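Long-range contacts in N-acetylglucosaminidase (Paenibacillus barengoltzii, PDB 6INX), which hydrolyses N-acetylglucosaminide linkages as a glycoside hydrolase of family 18, probably acting within the glycans of glycoproteins: residues R280-E285 against D302-R307; R249-M254 against A288-D293; T199-G204 against R307-Y312. All coordinates share one frame; numbering follows the deposited sequence.

Contact 1 (R280-E285 against D302-R307); sequences RYWDEE and DEMSIR
R280 has CG anti to the backbone N (chi1 176°), as does W282, and both residues point toward the start of helix 303-307. The R280 chain then stays extended to NE. M304 bends back at its last torsion, which brings CE close to the R280 guanidinium. The main polar link is the salt bridge from R280 NH2 to D302 OD2, 2.7 Å long. The hydrogen bond lies near the guanidinium plane and uses the syn lone pair of OD2. The two planar groups are nearly coplanar, 17° apart. R280 NE adds a weak bond to the same OD2 at 3.3 Å, and a water bridges this pair as well. The other oxygen, D302 OD1, accepts from S305 N at 2.9 Å. In return S305 OG accepts from D302 N, also at 2.9 Å. This is a capping box at the helix N terminus. S305 OG has a further partner in D301. M304 lies over one face of the W282 six-membered ring. Its SD sits 3.6 Å from the ring centroid and 11° off the normal, a Met-aromatic contact, and its CG adds a CH-pi contact, 3.5 Å from W282 CH2. The same sulfur takes a weak bond from R280 NH2 at 3.4 Å. S305 N meets the edge of the ring, 3.8 Å from CH2. P289 of the next strand touches R280, W282 and D302. The contact thus joins the edge strand of the antiparallel sheet to the helix leading back to the barrel. D302 divides its two oxygens between an arginine and a helix N terminus. Both would probably favour its ionised form, so one buried carboxylate serves strand and helix together.

Contact 2 (R249-M254 against A288-D293); sequences RGLYQM and APYLFD
F292 lays its ring over the backbone at G250. The G250 CA stands above the ring centre, 3.5 Å from the centroid and 9° off the normal, a CH-pi contact. G250 N lies over the same ring, 3.4 Å from F292 CE2. R249 C comes close too, 3.2 Å from F292 CD2. G250 has a positive phi, which by itself favours glycine. Y290, two residues back on the strand, has CG between the backbone N and the carbonyl carbon (chi1 60°). Its ring meets R249 O edge-on, with CE2 3.6 Å from that oxygen. The R249 chain passes the phenol, CD lying 3.8 Å from Y290 OH, and the guanidinium plane stands 81° from the ring. One water joins them: it accepts from R249 NH1 at 2.8 Å and is 2.7 Å from Y290 OH. L251 touches the phenol with CD2, 4.3 Å from Y290 CZ, while its CG sits over the centre of the Y252 ring. An alanine in place of F292 would probably open a gap above G250 and let this part of the loop shift. Further out, T195 OG1 bonds to G250 O and Q253 N. L251 O accepts from both Q253 NE2 and N248 ND2, which ties this part of the loop together. F292 also packs on F297 of the adjoining strand, and R249 on Y281. Beyond the contact the loop reaches the second subunit, where Y252 packs on E117 and M254 on F191 of that chain. A long loop folded against strand 288-292, next to the edge strand of a five-stranded antiparallel sheet, fits the small domain inserted into the barrel of many family 18 enzymes.

Contact 3 (T199-G204 against R307-Y312); sequences TNLYTG and RYKCDY
L201 and K309 have their CA atoms 6.4 Å apart, where the irregular segment 199-204 passes alongside helix 307-312. The K309 chain is extended beyond CG and ends at T199. There NZ donates to T199 O at 2.9 Å and to T199 OG1 at 2.7 Å. In the bond to T199 O, NZ is tilted 19° from the carbonyl plane. T199 OG1 has a second bond to T184 O. The ammonium also forms a salt bridge with D301 and bonds to G233 O. Its charge is therefore likely to be balanced inside the protein. T184 follows barrel strand 179-183, and G233 lies in strand 230-235. In TIM-barrel terms, segment 199-204 belongs to the loop between the sixth strand and helix 213-222, and helix 303-316 precedes the eighth strand. K309 thus ties helix 303-316 to the loop after strand 179-183 and to strand 230-235. L201 fills the space between loop and helix with its two methyl groups. L201 CD1 lies over one face of the Y312 ring, toward the rim, a CH-pi contact. It is 3.9 Å from Y312 CG, which is anti to the backbone N (chi1 -180°). CD2 turns to Y308, 3.6 Å from its carbonyl O and 3.8 Å from its CB. Y202 OH meets the edge of the Y312 ring, 3.6 Å from Y312 CD2, and the two ring planes are 82° apart. Y312 OH bonds to D214 of helix 213-222. Inside the loop, N200 ND2 bonds to Y202 O at 2.8 Å, with the nitrogen above the carbonyl plane.

Overall arrangement
From the N terminus, the chain builds six barrel strands before it reaches 199-204, the first half of contact 3. It then passes helix 213-222 and the seventh strand and enters the inserted antiparallel sheet. Segment 249-254 opens contact 2 and segment 280-285 opens contact 1. Segment 288-293 closes contact 2, and 302-307 closes contact 1, so these two loops cross. Segment 307-312 closes contact 3 last, and its long loop encloses both. Contacts 1 and 2 meet through the paired strands 279-283 and 288-292. Contacts 1 and 3 share R307 and helix 303-316. Together the three tie an outer loop, the inserted sheet and the barrel to one another.

Contact 1 (R280-E285 against D302-R307)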
loop_
_atom_site.group_PDB
_atom_site.type_symbol
_atom_site.label_atom_id
_atom_site.label_comp_id
_atom_site.label_asym_id
_atom_site.label_seq_id
_atom_site.Cartn_x
_atom_site.Cartn_y
_atom_site.Cartn_z
ATOM N N ARG A 280 9.956 23.689 -8.575
ATOM C CA ARG A 280 8.996 22.802 -9.216
ATOM C C ARG A 280 9.703 21.821 -10.138
ATOM O O ARG A 280 10.513 22.214 -10.991
ATOM C CB ARG A 280 7.950 23.592 -10.000
ATOM C CG ARG A 280 6.974 22.702 -10.763
ATOM C CD ARG A 280 6.150 23.521 -11.732
ATOM N NE ARG A 280 5.088 22.767 -12.406
ATOM C CZ ARG A 280 5.235 22.080 -13.539
ATOM N NH1 ARG A 280 6.427 21.993 -14.134
ATOM N NH2 ARG A 280 4.194 21.456 -14.080
ATOM N N TYR A 281 9.389 20.546 -9.962
ATOM C CA TYR A 281 9.839 19.478 -10.833
ATOM C C TYR A 281 8.631 18.827 -11.487
ATOM O O TYR A 281 7.514 18.868 -10.958
ATOM C CB TYR A 281 10.625 18.440 -10.034
ATOM C CG TYR A 281 11.847 19.036 -9.380
ATOM C CD1 TYR A 281 12.970 19.369 -10.139
ATOM C CD2 TYR A 281 11.880 19.286 -8.019
ATOM C CE1 TYR A 281 14.081 19.918 -9.553
ATOM C CE2 TYR A 281 12.997 19.835 -7.416
ATOM C CZ TYR A 281 14.099 20.146 -8.192
ATOM O OH TYR A 281 15.207 20.705 -7.600
ATOM N N TRP A 282 8.851 18.261 -12.663
ATOM C CA TRP A 282 7.824 17.540 -13.396
ATOM C C TRP A 282 8.241 16.084 -13.507
ATOM O O TRP A 282 9.350 15.781 -13.966
ATOM C CB TRP A 282 7.616 18.148 -14.789
ATOM C CG TRP A 282 6.611 17.415 -15.637
ATOM C CD1 TRP A 282 6.869 16.608 -16.707
ATOM C CD2 TRP A 282 5.180 17.407 -15.473
ATOM N NE1 TRP A 282 5.697 16.105 -17.219
ATOM C CE2 TRP A 282 4.647 16.579 -16.477
ATOM C CE3 TRP A 282 4.304 18.022 -14.574
ATOM C CZ2 TRP A 282 3.280 16.357 -16.614
ATOM C CZ3 TRP A 282 2.942 17.794 -14.714
ATOM C CH2 TRP A 282 2.446 16.971 -15.722
ATOM N N ASP A 283 7.370 15.186 -13.056
ATOM C CA ASP A 283 7.584 13.747 -13.195
ATOM C C ASP A 283 6.978 13.324 -14.528
ATOM O O ASP A 283 5.755 13.216 -14.663
ATOM C CB ASP A 283 6.940 13.020 -12.017
ATOM C CG ASP A 283 7.264 11.548 -11.984
ATOM O OD1 ASP A 283 7.386 10.942 -13.066
ATOM O OD2 ASP A 283 7.362 10.991 -10.867
ATOM N N GLU A 284 7.840 13.098 -15.525
ATOM C CA GLU A 284 7.379 12.759 -16.864
ATOM C C GLU A 284 6.742 11.382 -16.938
ATOM O O GLU A 284 6.004 11.112 -17.889
ATOM C CB GLU A 284 8.536 12.844 -17.870
ATOM C CG GLU A 284 9.044 14.253 -18.125
ATOM C CD GLU A 284 10.089 14.307 -19.226
ATOM O OE1 GLU A 284 9.774 13.910 -20.369
ATOM O OE2 GLU A 284 11.225 14.747 -18.947
ATOM N N GLU A 285 7.008 10.500 -15.976
ATOM C CA GLU A 285 6.348 9.206 -16.020
ATOM C C GLU A 285 4.964 9.274 -15.388
ATOM O O GLU A 285 3.987 8.825 -15.985
ATOM C CB GLU A 285 7.190 8.126 -15.337
ATOM C CG GLU A 285 6.594 6.736 -15.537
ATOM C CD GLU A 285 7.460 5.632 -14.959
ATOM O OE1 GLU A 285 8.360 5.943 -14.160
ATOM O OE2 GLU A 285 7.234 4.454 -15.301
ATOM N N ASP A 302 -1.698 20.526 -11.197
ATOM C CA ASP A 302 -1.702 21.853 -11.810
ATOM C C ASP A 302 -2.380 21.812 -13.172
ATOM O O ASP A 302 -2.984 20.799 -13.530
ATOM C CB ASP A 302 -0.287 22.458 -11.857
ATOM C CG ASP A 302 0.665 21.716 -12.788
ATOM O OD1 ASP A 302 0.259 20.758 -13.468
ATOM O OD2 ASP A 302 1.847 22.108 -12.848
ATOM N N GLU A 303 -2.296 22.898 -13.950
ATOM C CA GLU A 303 -2.927 22.878 -15.268
ATOM C C GLU A 303 -2.310 21.813 -16.171
ATOM O O GLU A 303 -3.005 21.240 -17.020
ATOM C CB GLU A 303 -2.835 24.260 -15.926
ATOM C CG GLU A 303 -3.465 25.385 -15.109
ATOM C CD GLU A 303 -2.467 26.106 -14.216
ATOM O OE1 GLU A 303 -1.645 25.442 -13.540
ATOM O OE2 GLU A 303 -2.494 27.350 -14.196
ATOM N N MET A 304 -1.023 21.519 -15.985
ATOM C CA MET A 304 -0.332 20.536 -16.818
ATOM C C MET A 304 -0.828 19.117 -16.527
ATOM O O MET A 304 -1.186 18.368 -17.444
ATOM C CB MET A 304 1.176 20.658 -16.576
ATOM C CG MET A 304 2.096 19.958 -17.561
ATOM S SD MET A 304 3.834 20.378 -17.235
ATOM C CE MET A 304 3.904 22.071 -17.821
ATOM N N SER A 305 -0.875 18.734 -15.253
ATOM C CA SER A 305 -1.370 17.400 -14.926
ATOM C C SER A 305 -2.860 17.267 -15.230
ATOM O O SER A 305 -3.315 16.207 -15.671
ATOM C CB SER A 305 -1.063 17.062 -13.465
ATOM O OG SER A 305 -1.650 17.989 -12.565
ATOM N N ILE A 306 -3.629 18.341 -15.031
ATOM C CA ILE A 306 -5.045 18.303 -15.373
ATOM C C ILE A 306 -5.242 18.074 -16.874
ATOM O O ILE A 306 -6.089 17.269 -17.279
ATOM C CB ILE A 306 -5.762 19.560 -14.851
ATOM C CG1 ILE A 306 -5.923 19.477 -13.328
ATOM C CG2 ILE A 306 -7.115 19.745 -15.531
ATOM C CD1 ILE A 306 -6.439 20.777 -12.707
ATOM N N ARG A 307 -4.450 18.745 -17.732
ATOM C CA ARG A 307 -4.590 18.475 -19.169
ATOM C C ARG A 307 -4.314 17.015 -19.474
ATOM O O ARG A 307 -5.028 16.393 -20.264
ATOM C CB ARG A 307 -3.697 19.383 -20.038
ATOM C CG ARG A 307 -3.571 19.018 -21.559
ATOM C CD ARG A 307 -4.933 19.229 -22.183
ATOM N NE ARG A 307 -5.028 18.983 -23.606
ATOM C CZ ARG A 307 -5.174 19.932 -24.538
ATOM N NH1 ARG A 307 -5.242 21.230 -24.209
ATOM N NH2 ARG A 307 -5.290 19.567 -25.830
HETATM O O HOH W 1 2.567 24.273 -11.293
#

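Contact 2 (R249-M254 against A288-D293)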
loop_
_atom_site.group_PDB
_atom_site.type_symbol
_atom_site.label_atom_id
_atom_site.label_comp_id
_atom_site.label_asym_id
_atom_site.label_seq_id
_atom_site.Cartn_x
_atom_site.Cartn_y
_atom_site.Cartn_z
ATOM N N ARG A 249 15.454 14.620 -5.200
ATOM C CA ARG A 249 14.528 15.759 -5.216
ATOM C C ARG A 249 13.358 15.552 -4.260
ATOM O O ARG A 249 12.262 16.067 -4.491
ATOM C CB ARG A 249 14.033 16.104 -6.626
ATOM C CG ARG A 249 15.145 16.407 -7.624
ATOM C CD ARG A 249 14.604 16.407 -9.038
ATOM N NE ARG A 249 15.665 16.143 -10.002
ATOM C CZ ARG A 249 16.046 14.924 -10.370
ATOM N NH1 ARG A 249 15.440 13.858 -9.865
ATOM N NH2 ARG A 249 17.028 14.772 -11.248
ATOM N N GLY A 250 13.595 14.812 -3.180
ATOM C CA GLY A 250 12.581 14.569 -2.169
ATOM C C GLY A 250 11.607 13.448 -2.480
ATOM O O GLY A 250 10.771 13.134 -1.622
ATOM N N LEU A 251 11.670 12.850 -3.670
ATOM C CA LEU A 251 10.675 11.891 -4.133
ATOM C C LEU A 251 11.047 10.486 -3.674
ATOM O O LEU A 251 12.188 10.044 -3.850
ATOM C CB LEU A 251 10.584 11.953 -5.659
ATOM C CG LEU A 251 9.523 11.091 -6.337
ATOM C CD1 LEU A 251 8.128 11.543 -5.951
ATOM C CD2 LEU A 251 9.675 11.153 -7.847
ATOM N N TYR A 252 10.090 9.804 -3.044
ATOM C CA TYR A 252 10.279 8.435 -2.542
ATOM C C TYR A 252 11.303 8.392 -1.411
ATOM O O TYR A 252 12.134 7.486 -1.327
ATOM C CB TYR A 252 10.559 7.408 -3.654
ATOM C CG TYR A 252 9.591 7.544 -4.800
ATOM C CD1 TYR A 252 8.251 7.819 -4.561
ATOM C CD2 TYR A 252 10.013 7.452 -6.112
ATOM C CE1 TYR A 252 7.358 7.970 -5.591
ATOM C CE2 TYR A 252 9.116 7.605 -7.156
ATOM C CZ TYR A 252 7.791 7.873 -6.879
ATOM O OH TYR A 252 6.878 8.047 -7.898
ATOM N N GLN A 253 11.235 9.393 -0.536
ATOM C CA GLN A 253 12.072 9.518 0.643
ATOM C C GLN A 253 11.218 9.361 1.893
ATOM O O GLN A 253 10.007 9.603 1.885
ATOM C CB GLN A 253 12.742 10.894 0.683
ATOM C CG GLN A 253 13.596 11.205 -0.534
ATOM C CD GLN A 253 14.668 10.170 -0.760
ATOM O OE1 GLN A 253 15.460 9.872 0.136
ATOM N NE2 GLN A 253 14.685 9.589 -1.956
ATOM N N MET A 254 11.872 8.991 2.989
ATOM C CA MET A 254 11.162 8.731 4.232
ATOM C C MET A 254 11.156 9.985 5.099
ATOM O O MET A 254 12.207 10.577 5.367
ATOM C CB MET A 254 11.801 7.574 5.002
ATOM C CG MET A 254 10.928 7.078 6.166
ATOM S SD MET A 254 11.794 5.977 7.293
ATOM C CE MET A 254 11.520 4.411 6.486
ATOM N N ALA A 288 2.955 14.274 -13.221
ATOM C CA ALA A 288 2.599 14.998 -12.008
ATOM C C ALA A 288 3.676 15.996 -11.605
ATOM O O ALA A 288 4.876 15.687 -11.694
ATOM C CB ALA A 288 2.359 14.024 -10.840
ATOM N N PRO A 289 3.285 17.184 -11.146
ATOM C CA PRO A 289 4.256 18.140 -10.616
ATOM C C PRO A 289 4.478 17.952 -9.126
ATOM O O PRO A 289 3.618 17.462 -8.391
ATOM C CB PRO A 289 3.553 19.478 -10.872
ATOM C CG PRO A 289 2.102 19.159 -10.542
ATOM C CD PRO A 289 1.912 17.729 -11.105
ATOM N N TYR A 290 5.656 18.366 -8.673
ATOM C CA TYR A 290 5.970 18.337 -7.253
ATOM C C TYR A 290 6.957 19.449 -6.930
ATOM O O TYR A 290 7.685 19.922 -7.806
ATOM C CB TYR A 290 6.476 16.962 -6.786
ATOM C CG TYR A 290 7.736 16.435 -7.452
ATOM C CD1 TYR A 290 7.688 15.886 -8.726
ATOM C CD2 TYR A 290 8.945 16.418 -6.776
ATOM C CE1 TYR A 290 8.833 15.369 -9.331
ATOM C CE2 TYR A 290 10.100 15.901 -7.364
ATOM C CZ TYR A 290 10.029 15.379 -8.644
ATOM O OH TYR A 290 11.180 14.870 -9.220
ATOM N N LEU A 291 6.974 19.863 -5.661
ATOM C CA LEU A 291 7.859 20.916 -5.180
ATOM C C LEU A 291 8.784 20.354 -4.115
ATOM O O LEU A 291 8.376 19.519 -3.303
ATOM C CB LEU A 291 7.069 22.057 -4.545
ATOM C CG LEU A 291 5.931 22.651 -5.361
ATOM C CD1 LEU A 291 5.329 23.838 -4.609
ATOM C CD2 LEU A 291 6.426 23.083 -6.726
ATOM N N PHE A 292 10.026 20.825 -4.109
ATOM C CA PHE A 292 10.970 20.434 -3.076
ATOM C C PHE A 292 11.941 21.578 -2.857
ATOM O O PHE A 292 12.416 22.181 -3.823
ATOM C CB PHE A 292 11.749 19.180 -3.492
ATOM C CG PHE A 292 12.502 18.531 -2.367
ATOM C CD1 PHE A 292 11.862 18.208 -1.187
ATOM C CD2 PHE A 292 13.849 18.220 -2.499
ATOM C CE1 PHE A 292 12.545 17.603 -0.146
ATOM C CE2 PHE A 292 14.537 17.592 -1.461
ATOM C CZ PHE A 292 13.879 17.285 -0.290
ATOM N N ASP A 293 12.248 21.861 -1.590
ATOM C CA ASP A 293 13.209 22.899 -1.230
ATOM C C ASP A 293 14.444 22.331 -0.552
ATOM O O ASP A 293 15.242 23.096 0.004
ATOM C CB ASP A 293 12.561 23.942 -0.317
ATOM C CG ASP A 293 12.341 23.428 1.104
ATOM O OD1 ASP A 293 12.279 22.195 1.310
ATOM O OD2 ASP A 293 12.220 24.251 2.033
HETATM O O HOH W 2 13.084 13.090 -8.552
#

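Contact 3 (T199-G204 against R307-Y312)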
loop_
_atom_site.group_PDB
_atom_site.type_symbol
_atom_site.label_atom_id
_atom_site.label_comp_id
_atom_site.label_asym_id
_atom_site.label_seq_id
_atom_site.Cartn_x
_atom_site.Cartn_y
_atom_site.Cartn_z
ATOM N N THR A 199 -2.004 12.492 -6.300
ATOM C CA THR A 199 -3.070 12.550 -7.286
ATOM C C THR A 199 -2.508 12.285 -8.687
ATOM O O THR A 199 -2.906 12.906 -9.676
ATOM C CB THR A 199 -3.880 13.841 -7.115
ATOM O OG1 THR A 199 -5.061 13.810 -7.924
ATOM C CG2 THR A 199 -3.048 15.098 -7.400
ATOM N N ASN A 200 -1.608 11.306 -8.776
ATOM C CA ASN A 200 -0.854 11.051 -9.999
ATOM C C ASN A 200 -1.650 10.273 -11.041
ATOM O O ASN A 200 -2.284 9.259 -10.741
ATOM C CB ASN A 200 0.428 10.269 -9.686
ATOM C CG ASN A 200 0.178 8.986 -8.875
ATOM O OD1 ASN A 200 -0.568 8.984 -7.879
ATOM N ND2 ASN A 200 0.833 7.890 -9.285
ATOM N N LEU A 201 -1.559 10.735 -12.291
ATOM C CA LEU A 201 -2.186 10.029 -13.398
ATOM C C LEU A 201 -1.627 8.615 -13.560
ATOM O O LEU A 201 -2.389 7.650 -13.678
ATOM C CB LEU A 201 -2.021 10.844 -14.685
ATOM C CG LEU A 201 -2.667 10.207 -15.911
ATOM C CD1 LEU A 201 -4.148 9.957 -15.659
ATOM C CD2 LEU A 201 -2.478 11.103 -17.131
ATOM N N TYR A 202 -0.294 8.465 -13.604
ATOM C CA TYR A 202 0.310 7.155 -13.811
ATOM C C TYR A 202 1.231 6.786 -12.656
ATOM O O TYR A 202 1.774 7.647 -11.960
ATOM C CB TYR A 202 1.142 7.094 -15.108
ATOM C CG TYR A 202 0.360 7.291 -16.386
ATOM C CD1 TYR A 202 -0.487 6.313 -16.879
ATOM C CD2 TYR A 202 0.487 8.470 -17.104
ATOM C CE1 TYR A 202 -1.192 6.513 -18.066
ATOM C CE2 TYR A 202 -0.206 8.674 -18.277
ATOM C CZ TYR A 202 -1.040 7.700 -18.752
ATOM O OH TYR A 202 -1.727 7.921 -19.929
ATOM N N THR A 203 1.431 5.484 -12.483
ATOM C CA THR A 203 2.339 4.971 -11.464
ATOM C C THR A 203 3.783 5.138 -11.924
ATOM O O THR A 203 4.110 4.903 -13.087
ATOM C CB THR A 203 2.031 3.500 -11.197
ATOM O OG1 THR A 203 0.663 3.386 -10.778
ATOM C CG2 THR A 203 2.946 2.928 -10.114
ATOM N N GLY A 204 4.639 5.579 -11.011
ATOM C CA GLY A 204 6.033 5.828 -11.322
ATOM C C GLY A 204 6.969 4.714 -10.889
ATOM O O GLY A 204 6.741 4.042 -9.883
ATOM N N ARG A 307 -4.450 18.745 -17.732
ATOM C CA ARG A 307 -4.590 18.475 -19.169
ATOM C C ARG A 307 -4.314 17.015 -19.474
ATOM O O ARG A 307 -5.028 16.393 -20.264
ATOM C CB ARG A 307 -3.697 19.383 -20.038
ATOM C CG ARG A 307 -3.571 19.018 -21.559
ATOM C CD ARG A 307 -4.933 19.229 -22.183
ATOM N NE ARG A 307 -5.028 18.983 -23.606
ATOM C CZ ARG A 307 -5.174 19.932 -24.538
ATOM N NH1 ARG A 307 -5.242 21.230 -24.209
ATOM N NH2 ARG A 307 -5.290 19.567 -25.830
ATOM N N TYR A 308 -3.275 16.443 -18.855
ATOM C CA TYR A 308 -3.000 15.029 -19.079
ATOM C C TYR A 308 -4.155 14.156 -18.600
ATOM O O TYR A 308 -4.509 13.173 -19.259
ATOM C CB TYR A 308 -1.693 14.617 -18.398
ATOM C CG TYR A 308 -0.448 14.901 -19.216
ATOM C CD1 TYR A 308 -0.127 14.117 -20.319
ATOM C CD2 TYR A 308 0.409 15.939 -18.872
ATOM C CE1 TYR A 308 1.014 14.371 -21.070
ATOM C CE2 TYR A 308 1.558 16.201 -19.619
ATOM C CZ TYR A 308 1.845 15.414 -20.715
ATOM O OH TYR A 308 2.982 15.664 -21.465
ATOM N N LYS A 309 -4.766 14.507 -17.468
ATOM C CA LYS A 309 -5.910 13.741 -16.978
ATOM C C LYS A 309 -7.087 13.821 -17.943
ATOM O O LYS A 309 -7.769 12.819 -18.183
ATOM C CB LYS A 309 -6.314 14.234 -15.588
ATOM C CG LYS A 309 -5.308 13.884 -14.483
ATOM C CD LYS A 309 -5.825 14.277 -13.101
ATOM C CE LYS A 309 -4.814 13.891 -12.018
ATOM N NZ LYS A 309 -5.290 14.179 -10.625
ATOM N N CYS A 310 -7.321 15.001 -18.528
ATOM C CA CYS A 310 -8.412 15.157 -19.487
ATOM C C CYS A 310 -8.158 14.360 -20.761
ATOM O O CYS A 310 -9.071 13.704 -21.279
ATOM C CB CYS A 310 -8.607 16.635 -19.822
ATOM S SG CYS A 310 -9.243 17.625 -18.467
ATOM N N ASP A 311 -6.924 14.403 -21.280
ATOM C CA ASP A 311 -6.589 13.607 -22.458
ATOM C C ASP A 311 -6.792 12.123 -22.190
ATOM O O ASP A 311 -7.226 11.377 -23.076
ATOM C CB ASP A 311 -5.135 13.845 -22.876
ATOM C CG ASP A 311 -4.861 15.280 -23.299
ATOM O OD1 ASP A 311 -5.813 16.000 -23.661
ATOM O OD2 ASP A 311 -3.680 15.685 -23.279
ATOM N N TYR A 312 -6.461 11.674 -20.972
ATOM C CA TYR A 312 -6.657 10.275 -20.600
ATOM C C TYR A 312 -8.137 9.917 -20.582
ATOM O O TYR A 312 -8.530 8.844 -21.055
ATOM C CB TYR A 312 -6.020 10.036 -19.224
ATOM C CG TYR A 312 -6.131 8.621 -18.682
ATOM C CD1 TYR A 312 -7.188 8.246 -17.844
ATOM C CD2 TYR A 312 -5.156 7.674 -18.965
ATOM C CE1 TYR A 312 -7.283 6.953 -17.344
ATOM C CE2 TYR A 312 -5.244 6.376 -18.463
ATOM C CZ TYR A 312 -6.305 6.027 -17.651
ATOM O OH TYR A 312 -6.383 4.738 -17.162
#